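TCR alpha chain (PDB 6LIR) pairs with the TCR beta chain to form the chicken alpha-beta T-cell receptor, which probably recognises peptide antigen presented by MHC molecules. Local coordinates at the interface of chains A and B. Coordinates in Å, arbitrary orientation; residue numbers count along the deposited sequence, not the author numbering. Chains: chain A, TCR alpha chain; chain B, TCR beta chain.

Contact 1: the interface of chains A and B. Residues chain A 128, 130, 150, 172; chain B 124, 140, 142, 144, 175, 180, 182.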
ATOM      1  N   LEU A 128      11.290 -22.656 -12.177  1.00 79.14           N
ATOM      2  CA  LEU A 128      10.601 -21.377 -12.254  1.00 73.75           C
ATOM      3  C   LEU A 128      11.584 -20.338 -12.765  1.00 68.25           C
ATOM      4  O   LEU A 128      12.771 -20.380 -12.430  1.00 66.21           O
ATOM      5  CB  LEU A 128      10.055 -20.946 -10.885  1.00 71.09           C
ATOM      6  CG  LEU A 128       8.559 -21.092 -10.603  1.00 71.84           C
ATOM      7  CD1 LEU A 128       8.167 -22.547 -10.478  1.00 83.47           C
ATOM      8  CD2 LEU A 128       8.189 -20.334  -9.338  1.00 64.65           C
ATOM      9  N   MET A 130      11.918 -15.969 -13.658  1.00 51.13           N
ATOM     10  CA  MET A 130      11.358 -14.638 -13.467  1.00 50.34           C
ATOM     11  C   MET A 130      11.934 -13.697 -14.515  1.00 47.30           C
ATOM     12  O   MET A 130      13.153 -13.637 -14.712  1.00 53.21           O
ATOM     13  CB  MET A 130      11.664 -14.115 -12.061  1.00 48.91           C
ATOM     14  CG  MET A 130      11.206 -12.684 -11.796  1.00 43.35           C
ATOM     15  SD  MET A 130       9.425 -12.521 -11.563  1.00 51.39           S
ATOM     16  CE  MET A 130       9.214 -13.336  -9.980  1.00 47.93           C
ATOM     17  N   THR A 150       3.645  -7.229 -13.211  1.00 48.28           N
ATOM     18  CA  THR A 150       3.453  -6.134 -12.269  1.00 47.13           C
ATOM     19  C   THR A 150       4.613  -5.156 -12.401  1.00 47.09           C
ATOM     20  O   THR A 150       5.708  -5.519 -12.836  1.00 46.33           O
ATOM     21  CB  THR A 150       3.339  -6.633 -10.822  1.00 51.39           C
ATOM     22  OG1 THR A 150       4.301  -7.665 -10.588  1.00 49.60           O
ATOM     23  CG2 THR A 150       1.938  -7.179 -10.560  1.00 50.55           C
ATOM     24  N   TRP A 172       6.448 -14.043 -14.124  1.00 62.79           N
ATOM     25  CA  TRP A 172       7.071 -15.330 -13.858  1.00 64.38           C
ATOM     26  C   TRP A 172       6.167 -16.447 -14.357  1.00 64.65           C
ATOM     27  O   TRP A 172       4.948 -16.284 -14.454  1.00 65.21           O
ATOM     28  CB  TRP A 172       7.335 -15.518 -12.361  1.00 59.31           C
ATOM     29  CG  TRP A 172       6.067 -15.549 -11.572  1.00 56.10           C
ATOM     30  CD1 TRP A 172       5.383 -14.479 -11.074  1.00 56.27           C
ATOM     31  CD2 TRP A 172       5.310 -16.710 -11.215  1.00 61.54           C
ATOM     32  NE1 TRP A 172       4.252 -14.902 -10.420  1.00 60.66           N
ATOM     33  CE2 TRP A 172       4.186 -16.268 -10.490  1.00 60.12           C
ATOM     34  CE3 TRP A 172       5.478 -18.082 -11.431  1.00 67.18           C
ATOM     35  CZ2 TRP A 172       3.234 -17.147  -9.980  1.00 63.62           C
ATOM     36  CZ3 TRP A 172       4.531 -18.953 -10.925  1.00 65.42           C
ATOM     37  CH2 TRP A 172       3.425 -18.483 -10.207  1.00 61.38           C
TER
ATOM     38  N   PHE B 124      14.874 -14.847  -6.211  1.00 38.97           N
ATOM     39  CA  PHE B 124      15.596 -15.127  -7.437  1.00 40.63           C
ATOM     40  C   PHE B 124      16.993 -14.536  -7.348  1.00 37.33           C
ATOM     41  O   PHE B 124      17.176 -13.411  -6.875  1.00 40.73           O
ATOM     42  CB  PHE B 124      14.835 -14.582  -8.645  1.00 40.25           C
ATOM     43  CG  PHE B 124      13.616 -15.390  -8.995  1.00 38.93           C
ATOM     44  CD1 PHE B 124      13.685 -16.407  -9.932  1.00 45.63           C
ATOM     45  CD2 PHE B 124      12.405 -15.144  -8.370  1.00 39.44           C
ATOM     46  CE1 PHE B 124      12.567 -17.156 -10.251  1.00 48.43           C
ATOM     47  CE2 PHE B 124      11.281 -15.893  -8.681  1.00 41.42           C
ATOM     48  CZ  PHE B 124      11.363 -16.898  -9.624  1.00 44.23           C
ATOM     49  N   VAL B 140      14.528 -10.240  -6.620  1.00 30.18           N
ATOM     50  CA  VAL B 140      13.092 -10.427  -6.739  1.00 31.68           C
ATOM     51  C   VAL B 140      12.674 -11.523  -5.775  1.00 37.04           C
ATOM     52  O   VAL B 140      13.114 -12.674  -5.889  1.00 37.35           O
ATOM     53  CB  VAL B 140      12.692 -10.765  -8.181  1.00 34.83           C
ATOM     54  CG1 VAL B 140      11.182 -10.792  -8.310  1.00 34.56           C
ATOM     55  CG2 VAL B 140      13.299  -9.747  -9.139  1.00 34.06           C
ATOM     56  N   LEU B 142       9.446 -13.667  -4.617  1.00 34.84           N
ATOM     57  CA  LEU B 142       8.132 -14.056  -5.108  1.00 41.93           C
ATOM     58  C   LEU B 142       7.424 -14.892  -4.054  1.00 43.63           C
ATOM     59  O   LEU B 142       7.947 -15.923  -3.616  1.00 45.62           O
ATOM     60  CB  LEU B 142       8.244 -14.836  -6.421  1.00 43.44           C
ATOM     61  CG  LEU B 142       6.960 -15.504  -6.925  1.00 44.62           C
ATOM     62  CD1 LEU B 142       5.940 -14.469  -7.384  1.00 47.29           C
ATOM     63  CD2 LEU B 142       7.256 -16.492  -8.048  1.00 51.50           C
ATOM     64  N   SER B 144       4.050 -17.075  -3.866  1.00 43.97           N
ATOM     65  CA  SER B 144       3.025 -17.639  -4.728  1.00 47.58           C
ATOM     66  C   SER B 144       2.392 -18.839  -4.042  1.00 49.75           C
ATOM     67  O   SER B 144       2.933 -19.392  -3.080  1.00 48.70           O
ATOM     68  CB  SER B 144       3.603 -18.056  -6.086  1.00 43.93           C
ATOM     69  OG  SER B 144       4.765 -18.851  -5.915  1.00 48.06           O
ATOM     70  N   ASN B 175      -3.566 -16.073 -10.122  1.00101.22           N
ATOM     71  CA  ASN B 175      -2.973 -17.077 -11.007  1.00107.00           C
ATOM     72  C   ASN B 175      -3.820 -18.341 -10.912  1.00107.70           C
ATOM     73  O   ASN B 175      -3.567 -19.198 -10.062  1.00105.27           O
ATOM     74  CB  ASN B 175      -1.522 -17.379 -10.653  1.00107.08           C
ATOM     75  CG  ASN B 175      -0.782 -16.173 -10.144  1.00104.97           C
ATOM     76  OD1 ASN B 175      -0.888 -15.828  -8.970  1.00103.69           O
ATOM     77  ND2 ASN B 175      -0.009 -15.535 -11.013  1.00 99.54           N
ATOM     78  N   SER B 180      -0.412 -14.737  -6.253  1.00 48.58           N
ATOM     79  CA  SER B 180       1.009 -14.485  -6.075  1.00 46.48           C
ATOM     80  C   SER B 180       1.232 -13.009  -5.767  1.00 45.12           C
ATOM     81  O   SER B 180       0.373 -12.163  -6.023  1.00 43.68           O
ATOM     82  CB  SER B 180       1.818 -14.896  -7.315  1.00 49.84           C
ATOM     83  OG  SER B 180       1.648 -13.965  -8.369  1.00 52.65           O
ATOM     84  N   THR B 182       4.758 -10.087  -5.624  1.00 42.75           N
ATOM     85  CA  THR B 182       6.157  -9.898  -5.976  1.00 43.58           C
ATOM     86  C   THR B 182       6.707  -8.653  -5.299  1.00 40.58           C
ATOM     87  O   THR B 182       6.031  -7.623  -5.226  1.00 43.71           O
ATOM     88  CB  THR B 182       6.328  -9.783  -7.503  1.00 46.59           C
ATOM     89  OG1 THR B 182       5.796 -10.953  -8.135  1.00 48.02           O
ATOM     90  CG2 THR B 182       7.793  -9.638  -7.881  1.00 40.49           C
TER
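A:Trp172 and A:Met130 press against B:Leu142 and B:Phe124 in a mainly apolar interface between the constant immunoglobulin domains of the receptor, helping to hold the alpha and beta chains together as a heterodimer. The B residues belong to a C1-set domain. The contact is sheet against sheet: strands 128-134 and 164-174 of chain A face strands 120-124, 136-144 and 178-188 of chain B.

A:Trp172 buries 87 Å² against chain B. Its CG lies between the backbone N and the carbonyl carbon (chi1 64°), and the indole reaches across B:Leu142 at about a right angle. The two methyls of B:Leu142 divide the work. B:Leu142 CD2 sits over one face of A:Trp172, 3.8 Å from the centroid of the five-membered ring, in a CH-pi contact. B:Leu142 CD1 lies over the same face, 3.5 Å from the indole nitrogen A:Trp172 NE1. At the ring edge, in plane, the hydroxyl B:Ser180 OG takes a weak hydrogen bond from A:Trp172 NE1 at 3.4 Å. That hydroxyl in turn gives a weak bond to the amide oxygen of B:Asn175, a poorly ordered residue. B:Ser144 CB lies above the indole plane on the same side as B:Leu142, just beyond the benzo rim and 4.0 Å from A:Trp172 CZ2. An alanine in place of A:Trp172 would probably open a gap over the B:Leu142 methyls and leave B:Ser180 OG without its indole donor.

A:Met130 brings two parts of its chain to B:Phe124. A:Met130 CB stands over the centre of the B:Phe124 phenyl face, 3.5 Å from the ring centroid. CG is anti to the backbone N, and bends at chi2 and chi3 (75° and 70°) fold the tip back toward chain B. The terminal methyl A:Met130 CE then lies 3.5 Å from B:Phe124 CE2 and 3.6 Å from B:Val140 CG1. The carbonyl A:Leu128 O lies in plane at the phenyl edge.

Contact 2: the interface of chains A and B. Residues chain A 135, 156, 158, 164, 166; chain B 136, 186.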
ATOM      1  N   ASP A 135      14.767  -0.125 -16.121  1.00 39.99           N
ATOM      2  CA  ASP A 135      15.257   1.144 -16.671  1.00 41.88           C
ATOM      3  C   ASP A 135      14.582   1.523 -17.988  1.00 42.84           C
ATOM      4  O   ASP A 135      15.223   1.986 -18.936  1.00 45.91           O
ATOM      5  CB  ASP A 135      16.776   1.098 -16.822  1.00 40.76           C
ATOM      6  CG  ASP A 135      17.461   0.595 -15.564  1.00 43.32           C
ATOM      7  OD1 ASP A 135      17.384   1.290 -14.529  1.00 42.00           O
ATOM      8  OD2 ASP A 135      18.054  -0.505 -15.603  1.00 40.37           O
ATOM      9  N   VAL A 156      17.614   3.876  -6.028  1.00 42.77           N
ATOM     10  CA  VAL A 156      18.854   3.263  -5.573  1.00 45.06           C
ATOM     11  C   VAL A 156      19.891   4.359  -5.374  1.00 58.77           C
ATOM     12  O   VAL A 156      20.006   5.269  -6.200  1.00 53.43           O
ATOM     13  CB  VAL A 156      19.360   2.189  -6.557  1.00 45.43           C
ATOM     14  CG1 VAL A 156      20.644   1.543  -6.037  1.00 45.03           C
ATOM     15  CG2 VAL A 156      18.288   1.135  -6.774  1.00 37.38           C
ATOM     16  N   THR A 158      23.309   5.651  -5.709  1.00 94.36           N
ATOM     17  CA  THR A 158      24.536   5.446  -6.473  1.00101.84           C
ATOM     18  C   THR A 158      25.598   6.494  -6.112  1.00110.56           C
ATOM     19  O   THR A 158      25.372   7.391  -5.292  1.00111.59           O
ATOM     20  CB  THR A 158      24.247   5.457  -7.977  1.00102.14           C
ATOM     21  OG1 THR A 158      23.861   6.777  -8.388  1.00103.46           O
ATOM     22  CG2 THR A 158      23.132   4.474  -8.315  1.00 90.10           C
ATOM     23  N   GLU A 164      18.895   7.812  -7.715  1.00 64.73           N
ATOM     24  CA  GLU A 164      18.298   7.649  -9.034  1.00 60.49           C
ATOM     25  C   GLU A 164      17.072   6.751  -8.960  1.00 50.45           C
ATOM     26  O   GLU A 164      17.026   5.791  -8.187  1.00 49.59           O
ATOM     27  CB  GLU A 164      19.282   7.044 -10.036  1.00 59.91           C
ATOM     28  CG  GLU A 164      20.741   7.313  -9.773  1.00 77.05           C
ATOM     29  CD  GLU A 164      21.638   6.478 -10.667  1.00 78.58           C
ATOM     30  OE1 GLU A 164      21.108   5.623 -11.409  1.00 68.72           O
ATOM     31  OE2 GLU A 164      22.868   6.680 -10.634  1.00 85.39           O
ATOM     32  N   SER A 166      14.184   4.279 -11.060  1.00 36.96           N
ATOM     33  CA  SER A 166      14.110   3.374 -12.194  1.00 39.18           C
ATOM     34  C   SER A 166      12.855   2.531 -12.066  1.00 35.46           C
ATOM     35  O   SER A 166      12.471   2.136 -10.962  1.00 35.21           O
ATOM     36  CB  SER A 166      15.347   2.468 -12.275  1.00 41.79           C
ATOM     37  OG  SER A 166      15.508   1.709 -11.086  1.00 37.88           O
TER
ATOM     38  N   LYS B 136      23.946  -2.468 -10.719  1.00 39.55           N
ATOM     39  CA  LYS B 136      22.950  -2.678  -9.683  1.00 43.91           C
ATOM     40  C   LYS B 136      22.479  -4.122  -9.734  1.00 41.72           C
ATOM     41  O   LYS B 136      22.514  -4.768 -10.784  1.00 40.69           O
ATOM     42  CB  LYS B 136      21.738  -1.744  -9.847  1.00 43.07           C
ATOM     43  CG  LYS B 136      22.069  -0.266  -9.907  1.00 38.55           C
ATOM     44  CD  LYS B 136      20.875   0.539 -10.396  1.00 43.79           C
ATOM     45  CE  LYS B 136      21.275   1.964 -10.742  1.00 48.08           C
ATOM     46  NZ  LYS B 136      20.136   2.731 -11.318  1.00 58.04           N
ATOM     47  N   ARG B 186      16.167  -3.408  -5.248  1.00 37.48           N
ATOM     48  CA  ARG B 186      17.280  -3.066  -6.127  1.00 38.23           C
ATOM     49  C   ARG B 186      18.364  -2.364  -5.322  1.00 40.78           C
ATOM     50  O   ARG B 186      18.089  -1.375  -4.633  1.00 39.75           O
ATOM     51  CB  ARG B 186      16.824  -2.185  -7.293  1.00 35.41           C
ATOM     52  CG  ARG B 186      17.829  -2.164  -8.450  1.00 34.35           C
ATOM     53  CD  ARG B 186      17.279  -1.512  -9.713  1.00 35.84           C
ATOM     54  NE  ARG B 186      18.014  -1.957 -10.901  1.00 35.00           N
ATOM     55  CZ  ARG B 186      17.996  -1.335 -12.077  1.00 39.72           C
ATOM     56  NH1 ARG B 186      17.283  -0.230 -12.236  1.00 37.52           N
ATOM     57  NH2 ARG B 186      18.695  -1.819 -13.098  1.00 38.01           N
TER
HETATM   58  O   HOH W   1      17.544   2.848  -9.761  1.00 46.33           O
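B:Lys136 and B:Arg186 reach from the beta-chain constant domain to acidic and hydroxyl groups of the alpha chain. This is a polar patch of the heterodimer interface, built on salt bridges.

B:Lys136 buries 70 Å². Its chain is extended beyond CG and puts B:Lys136 NZ 3.1 Å from A:Glu164 OE1, in a salt bridge. The amine nitrogen comes from above the carboxylate plane, 40° out of it. A:Glu164 also takes a hydrogen bond from the hydroxyl of A:Thr158 on its other oxygen, OE2, although A:Thr158 is poorly ordered. A water joins B:Lys136 NZ to A:Ser166 OG.

B:Arg186 buries 37 Å². Its CG is anti to the backbone N (chi1 -162°), and the chain runs extended to NE past A:Val156. The methyl CG2 of A:Val156 packs 3.7 Å from B:Arg186 CB. The guanidinium grips A:Asp135 end-on, one nitrogen to each carboxylate oxygen. B:Arg186 NH1 meets A:Asp135 OD1 at 2.8 Å in a nearly straight bond. B:Arg186 NH2 meets A:Asp135 OD2 on its syn lone pair at 2.9 Å. The two planes are 32° apart. The paired bonds would limit rotation of the guanidinium. Over the centre of one guanidinium face lies B:Lys136 CD, 3.8 Å above the plane. B:Arg186 NH1 gives a second bond to the hydroxyl A:Ser166 OG, 2.9 Å away and in the guanidinium plane.

The centres of the C-alpha atoms of contact 1 and contact 2 are about 20 Å apart. Both draw on strands 150-156 and 164-174 of chain A and on strands 136-144 and 178-188 of chain B. No residue is shared. The same paired sheets therefore carry a mainly apolar patch at contact 1 and a charged patch at contact 2. The first probably contributes close apolar packing. The second matches basic groups of the beta chain to acidic groups of the alpha chain, which probably helps set the register of the two constant domains.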